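Local coordinates for protein glutamate--tRNA ligase (Elizabethkingia anophelis, PDB 6B1Z) that catalyses the ATP-dependent attachment of glutamate to its cognate tRNA, supplying charged tRNA for protein synthesis, at residues E51-Q56 with Y90-R95; D97-Y102 with I215-E220; T209-N214 with E230-S235. All blocks are in the same frame, centred on the assembly; numbering follows the deposited sequence. Where two conformers were deposited one is given.

In the fold
Contacts 2 and 3 use helix 210-220 of the catalytic domain, and contact 1 packs against it; the centres of the three lie 13 to 15 Å apart. Contact 1 joins two loops beside this helix, contact 2 crosses its C-terminal half with helix 96-106, and contact 3 sets its first turn against the 230-235 turn. Gln92 ties them together: its NE2 lies 2.9 Å from Asp217 OD2 of contact 2 and 3.2 Å from Asn214 OD1 of contact 3, both probable hydrogen bonds. Arg95 NE adds a salt bridge of 2.8 Å to Asp217 OD1. Formic acid molecules beside Glu51 and Asn214, probably from the crystallisation liquor, may mark a polar pocket, consistent with the amino-acid site of related synthetases.

Contact 1: E51-Q56 with Y90-R95; sequences EDTDTQ and YRQSER
Asp52 and Ser93 show how one carboxylate can pin a neighbouring turn with both of its oxygens. The backbone N of Ser93 donates to Asp52 OD1 at 2.8 Å, on the syn side and 35° out of the carboxylate plane. The second oxygen takes the hydroxyl: Ser93 OG lies 2.6 Å from Asp52 OD2 and comes from above the plane. The aspartate can face the turn because its CG sits between its own backbone N and carbonyl carbon (chi1 62°). Gln92 N is also near Asp52 OD1, but its angle is too poor for a bond.

The polar ends of Glu51 and Gln92 meet without bonding. Gln92 OE1 stands 3.1 Å from Glu51 OE1, two acceptors, the carboxylate and amide planes 38° apart. The strongest partners of both side chains lie outside the two loops: Glu51 OE2 forms a salt bridge with Arg49 NE, and Gln92 NE2 donates to Asp217 and Asn214 on helix 210-220.

Apolar packing is slight. The methyl CG2 of Thr53 rests 3.6 Å from Gln92 CB, where the two side chains cross.

Within 90-95, Arg91 NH1 makes a salt bridge with Glu94 OE2 at 3.1 Å, the acceptor lying in the guanidinium plane, while Arg91 NE goes to Glu63 of helix 62-73.

In the fold, 51-56 runs from strand 45-48 toward helix 62-73, and 90-95 leads into helix 96-106 with Arg95 as N-cap. Tyr90 and Gln92 share backbone hydrogen bonds with Ile50, next to 51-56, and helix 210-220 lies against Thr53 and Gln92.

Contact 2: D97-Y102 with I215-E220; sequences DIYDRY and IIDDHE. With FMT (formic acid), chain B; EDO (1,2-ethanediol), chain V; EDO (1,2-ethanediol), chain S.
Tyr99 and Asp217 cross at about a right angle, the phenol OH donating to Asp217 OD2 over 2.7 Å. The carboxylate oxygen is met on its syn side, 19° out of plane, and itself lies in the plane of the ring at its edge. Asp217 is gripped further by Arg95 and Gln92, so this buried charge has several donors. Ile216 fills the middle of the contact: CG2 lies 3.5 Å from Tyr102 CD2, while CD1 touches both Tyr102 CB and Tyr99 CD1. Ile98 slides past it in the opposite direction, methyl to methyl.

These are two helices, 96-106 and 210-220, packed nearly crosswise in the class I catalytic domain, the axes of 97-102 and 215-220 at 104° and 10.8 Å apart at closest.

Tyr102 and Glu220 reach for each other tip to tip, with ring and carboxylate planes 61° apart. The bend of Glu220 at chi2 places CD near the phenol; Tyr102 OH and Glu220 OE2, 2.7 Å apart, form a weak hydrogen bond. Arg101 NH2 and Glu220 OE1 form a long salt bridge (3.7 Å); a water that accepts from NH2 and donates to OE1 is also hydrogen-bonded to Tyr102 OH.

Contact 3: T209-N214 with E230-S235; sequences TYHFAN and EEWLPS. With FMT (formic acid), chain N.
His211 and Ser235 bring the backbones nearest, with CA atoms 8.2 Å apart, where the first turn of helix 210-220 faces the turn that follows strand 225-229. No hydrogen bond links the two segments directly; side chains carry the contact. The indole of Trp232 presents its edge to the helix: CZ3 lies 3.9 Å from His211 CE1, and CH2 approaches Tyr210 CB. The imidazole and the six-membered ring form an oblique pair, their planes at 86° and their centroids 5.8 Å apart. His211 CE1 also comes within 3.3 Å of Ser235 OG. Beyond the two segments, His211 ND1 is hydrogen-bonded to His239 NE2.

A formic acid molecule, probably from the crystallisation liquor, touches Tyr210, Asn214 and Trp232. Asn214 ND2 donates to its O2 at 3.2 Å, nearly straight (165°), while its carbon lies 3.5 Å from Trp232 CZ2 at the indole edge. Asn214 OD1 accepts from Arg49 and Gln92, consistent with ND2 being the atom that meets the formic acid; ND2 also has a weak hydrogen bond to Glu51 OE1.

Such a polar cleft, lined by Tyr210, Asn214 and Trp232 with Glu51 close by, is consistent with the amino-acid pocket of the Rossmann-type class I catalytic domain of glutamyl-tRNA synthetases.

Contact 1: E51-Q56 with Y90-R95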
loop_
_atom_site.group_PDB
_atom_site.type_symbol
_atom_site.label_atom_id
_atom_site.label_comp_id
_atom_site.label_asym_id
_atom_site.label_seq_id
_atom_site.Cartn_x
_atom_site.Cartn_y
_atom_site.Cartn_z
ATOM N N GLU A 51 12.399 13.299 0.712
ATOM C CA GLU A 51 13.568 13.205 -0.149
ATOM C C GLU A 51 13.308 13.986 -1.431
ATOM O O GLU A 51 13.068 13.422 -2.500
ATOM C CB GLU A 51 13.866 11.745 -0.439
ATOM C CG GLU A 51 13.862 10.908 0.805
ATOM C CD GLU A 51 15.205 10.909 1.472
ATOM O OE1 GLU A 51 16.157 10.456 0.798
ATOM O OE2 GLU A 51 15.311 11.387 2.630
ATOM N N ASP A 52 13.340 15.311 -1.301
ATOM C CA ASP A 52 12.940 16.190 -2.391
ATOM C C ASP A 52 14.114 16.941 -3.014
ATOM O O ASP A 52 13.946 18.072 -3.475
ATOM C CB ASP A 52 11.865 17.181 -1.925
ATOM C CG ASP A 52 12.351 18.116 -0.821
ATOM O OD1 ASP A 52 13.337 17.774 -0.132
ATOM O OD2 ASP A 52 11.735 19.192 -0.643
ATOM N N THR A 53 15.306 16.330 -3.077
ATOM C CA THR A 53 16.408 17.003 -3.764
ATOM C C THR A 53 16.380 16.824 -5.278
ATOM O O THR A 53 17.045 17.591 -5.985
ATOM C CB THR A 53 17.773 16.530 -3.255
ATOM O OG1 THR A 53 17.873 15.107 -3.368
ATOM C CG2 THR A 53 17.982 16.958 -1.807
ATOM N N ASP A 54 15.650 15.837 -5.798
ATOM C CA ASP A 54 15.561 15.655 -7.250
ATOM C C ASP A 54 14.373 16.476 -7.748
ATOM O O ASP A 54 13.275 15.971 -7.991
ATOM C CB ASP A 54 15.440 14.179 -7.612
ATOM C CG ASP A 54 15.728 13.916 -9.082
ATOM O OD1 ASP A 54 16.001 14.887 -9.819
ATOM O OD2 ASP A 54 15.683 12.739 -9.496
ATOM N N THR A 55 14.626 17.777 -7.900
ATOM C CA THR A 55 13.568 18.748 -8.161
ATOM C C THR A 55 12.791 18.439 -9.438
ATOM O O THR A 55 11.598 18.751 -9.524
ATOM C CB THR A 55 14.170 20.152 -8.237
ATOM O OG1 THR A 55 15.130 20.317 -7.186
ATOM C CG2 THR A 55 13.088 21.212 -8.096
ATOM N N GLN A 56 13.431 17.829 -10.433
ATOM C CA GLN A 56 12.748 17.617 -11.703
ATOM C C GLN A 56 11.840 16.392 -11.699
ATOM O O GLN A 56 11.108 16.185 -12.674
ATOM C CB GLN A 56 13.765 17.513 -12.845
ATOM C CG GLN A 56 14.629 16.264 -12.840
ATOM C CD GLN A 56 15.689 16.299 -13.927
ATOM O OE1 GLN A 56 16.442 17.267 -14.045
ATOM N NE2 GLN A 56 15.743 15.247 -14.738
ATOM N N TYR A 90 13.174 18.724 7.994
ATOM C CA TYR A 90 12.924 17.347 7.589
ATOM C C TYR A 90 12.624 17.229 6.101
ATOM O O TYR A 90 12.185 16.165 5.656
ATOM C CB TYR A 90 11.788 16.739 8.434
ATOM C CG TYR A 90 12.234 16.547 9.867
ATOM C CD1 TYR A 90 12.957 15.422 10.238
ATOM C CD2 TYR A 90 11.971 17.526 10.839
ATOM C CE1 TYR A 90 13.409 15.257 11.543
ATOM C CE2 TYR A 90 12.418 17.372 12.149
ATOM C CZ TYR A 90 13.122 16.232 12.493
ATOM O OH TYR A 90 13.576 16.066 13.777
ATOM N N ARG A 91 12.859 18.286 5.324
ATOM C CA ARG A 91 12.906 18.202 3.864
ATOM C C ARG A 91 14.341 18.411 3.412
ATOM O O ARG A 91 14.986 19.386 3.808
ATOM C CB ARG A 91 12.017 19.248 3.196
ATOM C CG ARG A 91 10.569 19.193 3.571
ATOM C CD ARG A 91 9.816 20.226 2.766
ATOM N NE ARG A 91 8.386 20.221 3.069
ATOM C CZ ARG A 91 7.711 21.283 3.488
ATOM N NH1 ARG A 91 8.329 22.453 3.636
ATOM N NH2 ARG A 91 6.400 21.198 3.736
ATOM N N GLN A 92 14.837 17.498 2.576
ATOM C CA GLN A 92 16.241 17.574 2.175
ATOM C C GLN A 92 16.529 18.807 1.324
ATOM O O GLN A 92 17.658 19.333 1.361
ATOM C CB GLN A 92 16.626 16.283 1.452
ATOM C CG GLN A 92 16.644 15.088 2.411
ATOM C CD GLN A 92 17.247 13.842 1.803
ATOM O OE1 GLN A 92 16.894 13.443 0.696
ATOM N NE2 GLN A 92 18.138 13.208 2.542
ATOM N N SER A 93 15.534 19.312 0.580
ATOM C CA SER A 93 15.737 20.529 -0.208
ATOM C C SER A 93 16.091 21.733 0.660
ATOM O O SER A 93 16.604 22.732 0.144
ATOM C CB SER A 93 14.496 20.856 -1.043
ATOM O OG SER A 93 13.370 21.166 -0.232
ATOM N N GLU A 94 15.846 21.650 1.966
ATOM C CA GLU A 94 16.044 22.760 2.880
ATOM C C GLU A 94 17.312 22.616 3.711
ATOM O O GLU A 94 17.519 23.398 4.649
ATOM C CB GLU A 94 14.813 22.888 3.779
ATOM C CG GLU A 94 13.572 23.252 2.971
ATOM C CD GLU A 94 12.293 23.189 3.779
ATOM O OE1 GLU A 94 12.384 22.907 4.988
ATOM O OE2 GLU A 94 11.205 23.413 3.202
ATOM N N ARG A 95 18.196 21.681 3.349
ATOM C CA ARG A 95 19.359 21.346 4.163
ATOM C C ARG A 95 20.681 21.630 3.453
ATOM O O ARG A 95 21.703 21.018 3.784
ATOM C CB ARG A 95 19.292 19.882 4.600
ATOM C CG ARG A 95 18.048 19.573 5.473
ATOM C CD ARG A 95 17.907 18.093 5.787
ATOM N NE ARG A 95 18.972 17.558 6.640
ATOM C CZ ARG A 95 18.987 17.621 7.968
ATOM N NH1 ARG A 95 18.031 18.275 8.639
ATOM N NH2 ARG A 95 19.999 17.070 8.622
#

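Contact 2: D97-Y102 with I215-E220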
loop_
_atom_site.group_PDB
_atom_site.type_symbol
_atom_site.label_atom_id
_atom_site.label_comp_id
_atom_site.label_asym_id
_atom_site.label_seq_id
_atom_site.Cartn_x
_atom_site.Cartn_y
_atom_site.Cartn_z
ATOM N N ASP A 97 22.940 23.998 3.512
ATOM C CA ASP A 97 24.117 24.421 4.276
ATOM C C ASP A 97 24.757 23.240 5.008
ATOM O O ASP A 97 25.990 23.168 5.124
ATOM C CB ASP A 97 23.744 25.537 5.249
ATOM C CG ASP A 97 23.722 26.900 4.584
ATOM O OD1 ASP A 97 23.700 26.955 3.332
ATOM O OD2 ASP A 97 23.738 27.917 5.309
ATOM N N ILE A 98 23.937 22.305 5.501
ATOM C CA ILE A 98 24.459 21.076 6.098
ATOM C C ILE A 98 25.237 20.282 5.063
ATOM O O ILE A 98 26.349 19.794 5.322
ATOM C CB ILE A 98 23.307 20.239 6.696
ATOM C CG1 ILE A 98 22.623 21.015 7.818
ATOM C CG2 ILE A 98 23.816 18.902 7.203
ATOM C CD1 ILE A 98 21.273 20.448 8.248
ATOM N N TYR A 99 24.661 20.133 3.873
ATOM C CA TYR A 99 25.325 19.339 2.846
ATOM C C TYR A 99 26.633 19.986 2.411
ATOM O O TYR A 99 27.625 19.287 2.159
ATOM C CB TYR A 99 24.398 19.148 1.652
ATOM C CG TYR A 99 23.104 18.429 1.977
ATOM C CD1 TYR A 99 23.058 17.373 2.889
ATOM C CD2 TYR A 99 21.921 18.829 1.377
ATOM C CE1 TYR A 99 21.835 16.724 3.170
ATOM C CE2 TYR A 99 20.715 18.200 1.648
ATOM C CZ TYR A 99 20.677 17.160 2.542
ATOM O OH TYR A 99 19.462 16.565 2.799
ATOM N N ASP A 100 26.655 21.319 2.310
ATOM C CA ASP A 100 27.887 22.010 1.920
ATOM C C ASP A 100 29.009 21.744 2.913
ATOM O O ASP A 100 30.164 21.542 2.520
ATOM C CB ASP A 100 27.632 23.513 1.817
ATOM C CG ASP A 100 26.822 23.890 0.595
ATOM O OD1 ASP A 100 26.570 23.035 -0.277
ATOM O OD2 ASP A 100 26.409 25.073 0.531
ATOM N N ARG A 101 28.683 21.740 4.205
ATOM C CA ARG A 101 29.672 21.455 5.239
ATOM C C ARG A 101 30.315 20.089 5.015
ATOM O O ARG A 101 31.545 19.952 5.070
ATOM C CB ARG A 101 28.991 21.541 6.612
ATOM C CG ARG A 101 29.835 21.149 7.813
ATOM C CD ARG A 101 29.265 21.746 9.115
ATOM N NE ARG A 101 28.164 20.971 9.688
ATOM C CZ ARG A 101 26.903 21.395 9.775
ATOM N NH1 ARG A 101 26.562 22.599 9.326
ATOM N NH2 ARG A 101 25.979 20.612 10.319
ATOM N N TYR A 102 29.496 19.074 4.723
ATOM C CA TYR A 102 30.017 17.722 4.581
ATOM C C TYR A 102 30.613 17.465 3.211
ATOM O O TYR A 102 31.492 16.603 3.084
ATOM C CB TYR A 102 28.920 16.717 4.927
ATOM C CG TYR A 102 28.608 16.796 6.403
ATOM C CD1 TYR A 102 29.621 16.692 7.344
ATOM C CD2 TYR A 102 27.318 17.043 6.855
ATOM C CE1 TYR A 102 29.358 16.784 8.693
ATOM C CE2 TYR A 102 27.046 17.132 8.204
ATOM C CZ TYR A 102 28.068 16.999 9.115
ATOM O OH TYR A 102 27.800 17.094 10.461
ATOM N N ILE A 215 23.182 9.424 3.788
ATOM C CA ILE A 215 24.115 9.071 4.856
ATOM C C ILE A 215 24.386 10.291 5.744
ATOM O O ILE A 215 24.524 10.155 6.963
ATOM C CB ILE A 215 25.415 8.416 4.319
ATOM C CG1 ILE A 215 26.304 9.388 3.545
ATOM C CG2 ILE A 215 25.093 7.146 3.508
ATOM C CD1 ILE A 215 27.477 9.908 4.382
ATOM N N ILE A 216 24.444 11.497 5.158
ATOM C CA ILE A 216 24.599 12.715 5.961
ATOM C C ILE A 216 23.431 12.855 6.925
ATOM O O ILE A 216 23.613 13.091 8.129
ATOM C CB ILE A 216 24.706 13.955 5.054
ATOM C CG1 ILE A 216 26.066 13.985 4.328
ATOM C CG2 ILE A 216 24.451 15.261 5.867
ATOM C CD1 ILE A 216 26.103 14.949 3.162
ATOM N N ASP A 217 22.216 12.687 6.412
ATOM C CA ASP A 217 21.061 12.938 7.268
ATOM C C ASP A 217 20.791 11.806 8.247
ATOM O O ASP A 217 20.273 12.062 9.338
ATOM C CB ASP A 217 19.822 13.216 6.418
ATOM C CG ASP A 217 19.885 14.570 5.709
ATOM O OD1 ASP A 217 20.696 15.443 6.113
ATOM O OD2 ASP A 217 19.107 14.763 4.756
ATOM N N ASP A 218 21.102 10.560 7.890
ATOM C CA ASP A 218 20.991 9.489 8.874
ATOM C C ASP A 218 21.968 9.711 10.022
ATOM O O ASP A 218 21.638 9.472 11.188
ATOM C CB ASP A 218 21.195 8.131 8.204
ATOM C CG ASP A 218 20.037 7.763 7.308
ATOM O OD1 ASP A 218 20.186 6.844 6.482
ATOM O OD2 ASP A 218 18.965 8.421 7.447
ATOM N N HIS A 219 23.166 10.213 9.717
ATOM C CA HIS A 219 24.108 10.572 10.769
ATOM C C HIS A 219 23.583 11.732 11.610
ATOM O O HIS A 219 23.519 11.635 12.846
ATOM C CB HIS A 219 25.459 10.918 10.138
ATOM C CG HIS A 219 26.496 11.341 11.132
ATOM N ND1 HIS A 219 27.125 10.451 11.975
ATOM C CD2 HIS A 219 27.008 12.559 11.418
ATOM C CE1 HIS A 219 27.985 11.103 12.737
ATOM N NE2 HIS A 219 27.932 12.385 12.422
ATOM N N GLU A 220 23.201 12.842 10.957
ATOM C CA GLU A 220 22.774 14.032 11.686
ATOM C C GLU A 220 21.525 13.773 12.522
ATOM O O GLU A 220 21.390 14.323 13.627
ATOM C CB GLU A 220 22.519 15.188 10.716
ATOM C CG GLU A 220 23.779 15.721 10.042
ATOM C CD GLU A 220 24.811 16.238 11.024
ATOM O OE1 GLU A 220 24.669 17.386 11.489
ATOM O OE2 GLU A 220 25.764 15.494 11.335
HETATM C C FMT B . 20.189 26.912 3.239
HETATM O O1 FMT B . 20.772 25.935 3.707
HETATM O O2 FMT B . 18.984 27.124 3.370
HETATM C C1 EDO V . 21.499 5.685 3.554
HETATM O O1 EDO V . 22.056 5.664 2.238
HETATM C C2 EDO V . 22.335 4.797 4.459
HETATM O O2 EDO V . 22.277 5.299 5.802
HETATM C C1 EDO S . 22.067 31.898 3.175
HETATM O O1 EDO S . 21.485 30.697 2.654
HETATM C C2 EDO S . 22.869 31.557 4.424
HETATM O O2 EDO S . 23.662 30.391 4.171
HETATM O O HOH W 1 26.327 18.913 12.638
#

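Contact 3: T209-N214 with E230-S235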
loop_
_atom_site.group_PDB
_atom_site.type_symbol
_atom_site.label_atom_id
_atom_site.label_comp_id
_atom_site.label_asym_id
_atom_site.label_seq_id
_atom_site.Cartn_x
_atom_site.Cartn_y
_atom_site.Cartn_z
ATOM N N THR A 209 23.295 13.894 -4.270
ATOM C CA THR A 209 22.419 12.814 -4.673
ATOM C C THR A 209 21.869 12.117 -3.434
ATOM O O THR A 209 22.355 12.325 -2.316
ATOM C CB THR A 209 23.173 11.804 -5.538
ATOM O OG1 THR A 209 24.198 11.200 -4.741
ATOM C CG2 THR A 209 23.781 12.507 -6.763
ATOM N N TYR A 210 20.859 11.257 -3.642
ATOM C CA TYR A 210 20.240 10.537 -2.527
ATOM C C TYR A 210 21.274 9.777 -1.708
ATOM O O TYR A 210 21.174 9.697 -0.480
ATOM C CB TYR A 210 19.187 9.539 -3.024
ATOM C CG TYR A 210 17.951 10.105 -3.684
ATOM C CD1 TYR A 210 17.453 11.361 -3.355
ATOM C CD2 TYR A 210 17.264 9.358 -4.630
ATOM C CE1 TYR A 210 16.302 11.855 -3.966
ATOM C CE2 TYR A 210 16.130 9.840 -5.240
ATOM C CZ TYR A 210 15.654 11.085 -4.906
ATOM O OH TYR A 210 14.520 11.549 -5.528
ATOM N N HIS A 211 22.273 9.187 -2.384
ATOM C CA HIS A 211 23.258 8.379 -1.672
ATOM C C HIS A 211 23.957 9.186 -0.584
ATOM O O HIS A 211 24.075 8.737 0.562
ATOM C CB HIS A 211 24.291 7.838 -2.654
ATOM C CG HIS A 211 23.735 6.877 -3.656
ATOM N ND1 HIS A 211 23.226 5.646 -3.310
ATOM C CD2 HIS A 211 23.631 6.965 -5.005
ATOM C CE1 HIS A 211 22.820 5.019 -4.402
ATOM N NE2 HIS A 211 23.067 5.792 -5.444
ATOM N N PHE A 212 24.447 10.374 -0.943
ATOM C CA PHE A 212 25.211 11.202 -0.012
ATOM C C PHE A 212 24.285 11.920 0.970
ATOM O O PHE A 212 24.574 11.962 2.170
ATOM C CB PHE A 212 26.047 12.194 -0.817
ATOM C CG PHE A 212 27.170 12.878 -0.047
ATOM C CD1 PHE A 212 27.862 12.237 0.976
ATOM C CD2 PHE A 212 27.541 14.169 -0.395
ATOM C CE1 PHE A 212 28.913 12.889 1.647
ATOM C CE2 PHE A 212 28.585 14.834 0.269
ATOM C CZ PHE A 212 29.270 14.190 1.285
ATOM N N ALA A 213 23.173 12.474 0.471
ATOM C CA ALA A 213 22.209 13.134 1.353
ATOM C C ALA A 213 21.713 12.189 2.440
ATOM O O ALA A 213 21.569 12.595 3.605
ATOM C CB ALA A 213 21.027 13.674 0.546
ATOM N N ASN A 214 21.455 10.922 2.094
ATOM C CA ASN A 214 20.886 10.025 3.087
ATOM C C ASN A 214 21.902 9.626 4.149
ATOM O O ASN A 214 21.539 9.515 5.323
ATOM C CB ASN A 214 20.265 8.797 2.424
ATOM C CG ASN A 214 18.907 9.088 1.842
ATOM O OD1 ASN A 214 18.247 10.050 2.245
ATOM N ND2 ASN A 214 18.477 8.274 0.890
ATOM N N GLU A 230 14.887 -3.816 -0.976
ATOM C CA GLU A 230 16.097 -4.414 -1.535
ATOM C C GLU A 230 16.564 -3.729 -2.821
ATOM O O GLU A 230 17.676 -4.024 -3.276
ATOM C CB GLU A 230 15.905 -5.914 -1.772
ATOM C CG GLU A 230 14.989 -6.267 -2.916
ATOM C CD GLU A 230 15.015 -7.757 -3.267
ATOM O OE1 GLU A 230 16.114 -8.356 -3.359
ATOM O OE2 GLU A 230 13.927 -8.320 -3.484
ATOM N N GLU A 231 15.779 -2.810 -3.397
ATOM C CA GLU A 231 16.296 -2.009 -4.506
ATOM C C GLU A 231 17.549 -1.241 -4.107
ATOM O O GLU A 231 18.365 -0.905 -4.978
ATOM C CB GLU A 231 15.223 -1.036 -5.040
ATOM C CG GLU A 231 14.878 0.173 -4.163
ATOM C CD GLU A 231 13.754 -0.097 -3.176
ATOM O OE1 GLU A 231 13.380 -1.286 -3.014
ATOM O OE2 GLU A 231 13.233 0.885 -2.575
ATOM N N TRP A 232 17.717 -0.974 -2.812
ATOM C CA TRP A 232 18.884 -0.287 -2.276
ATOM C C TRP A 232 20.037 -1.219 -1.935
ATOM O O TRP A 232 21.141 -0.730 -1.654
ATOM C CB TRP A 232 18.519 0.480 -1.004
ATOM C CG TRP A 232 17.678 1.673 -1.239
ATOM C CD1 TRP A 232 16.329 1.770 -1.052
ATOM C CD2 TRP A 232 18.120 2.962 -1.683
ATOM N NE1 TRP A 232 15.905 3.043 -1.357
ATOM C CE2 TRP A 232 16.980 3.792 -1.750
ATOM C CE3 TRP A 232 19.368 3.495 -2.029
ATOM C CZ2 TRP A 232 17.045 5.121 -2.154
ATOM C CZ3 TRP A 232 19.434 4.829 -2.434
ATOM C CH2 TRP A 232 18.269 5.624 -2.488
ATOM N N LEU A 233 19.811 -2.535 -1.915
ATOM C CA LEU A 233 20.866 -3.440 -1.464
ATOM C C LEU A 233 22.148 -3.356 -2.291
ATOM O O LEU A 233 23.235 -3.432 -1.692
ATOM C CB LEU A 233 20.334 -4.881 -1.422
ATOM C CG LEU A 233 21.231 -5.900 -0.711
ATOM C CD1 LEU A 233 21.462 -5.526 0.750
ATOM C CD2 LEU A 233 20.577 -7.276 -0.812
ATOM N N PRO A 234 22.125 -3.187 -3.619
ATOM C CA PRO A 234 23.401 -3.079 -4.342
ATOM C C PRO A 234 24.199 -1.838 -3.982
ATOM O O PRO A 234 25.399 -1.797 -4.289
ATOM C CB PRO A 234 22.975 -3.064 -5.815
ATOM C CG PRO A 234 21.630 -3.777 -5.813
ATOM C CD PRO A 234 20.982 -3.301 -4.545
ATOM N N SER A 235 23.578 -0.842 -3.341
ATOM C CA SER A 235 24.252 0.378 -2.901
ATOM C C SER A 235 24.732 0.322 -1.456
ATOM O O SER A 235 25.330 1.299 -0.973
ATOM C CB SER A 235 23.310 1.577 -3.069
ATOM O OG SER A 235 22.939 1.708 -4.427
HETATM C C FMT N . 15.120 8.054 -1.835
HETATM O O1 FMT N . 14.609 8.897 -2.574
HETATM O O2 FMT N . 15.727 8.319 -0.797
#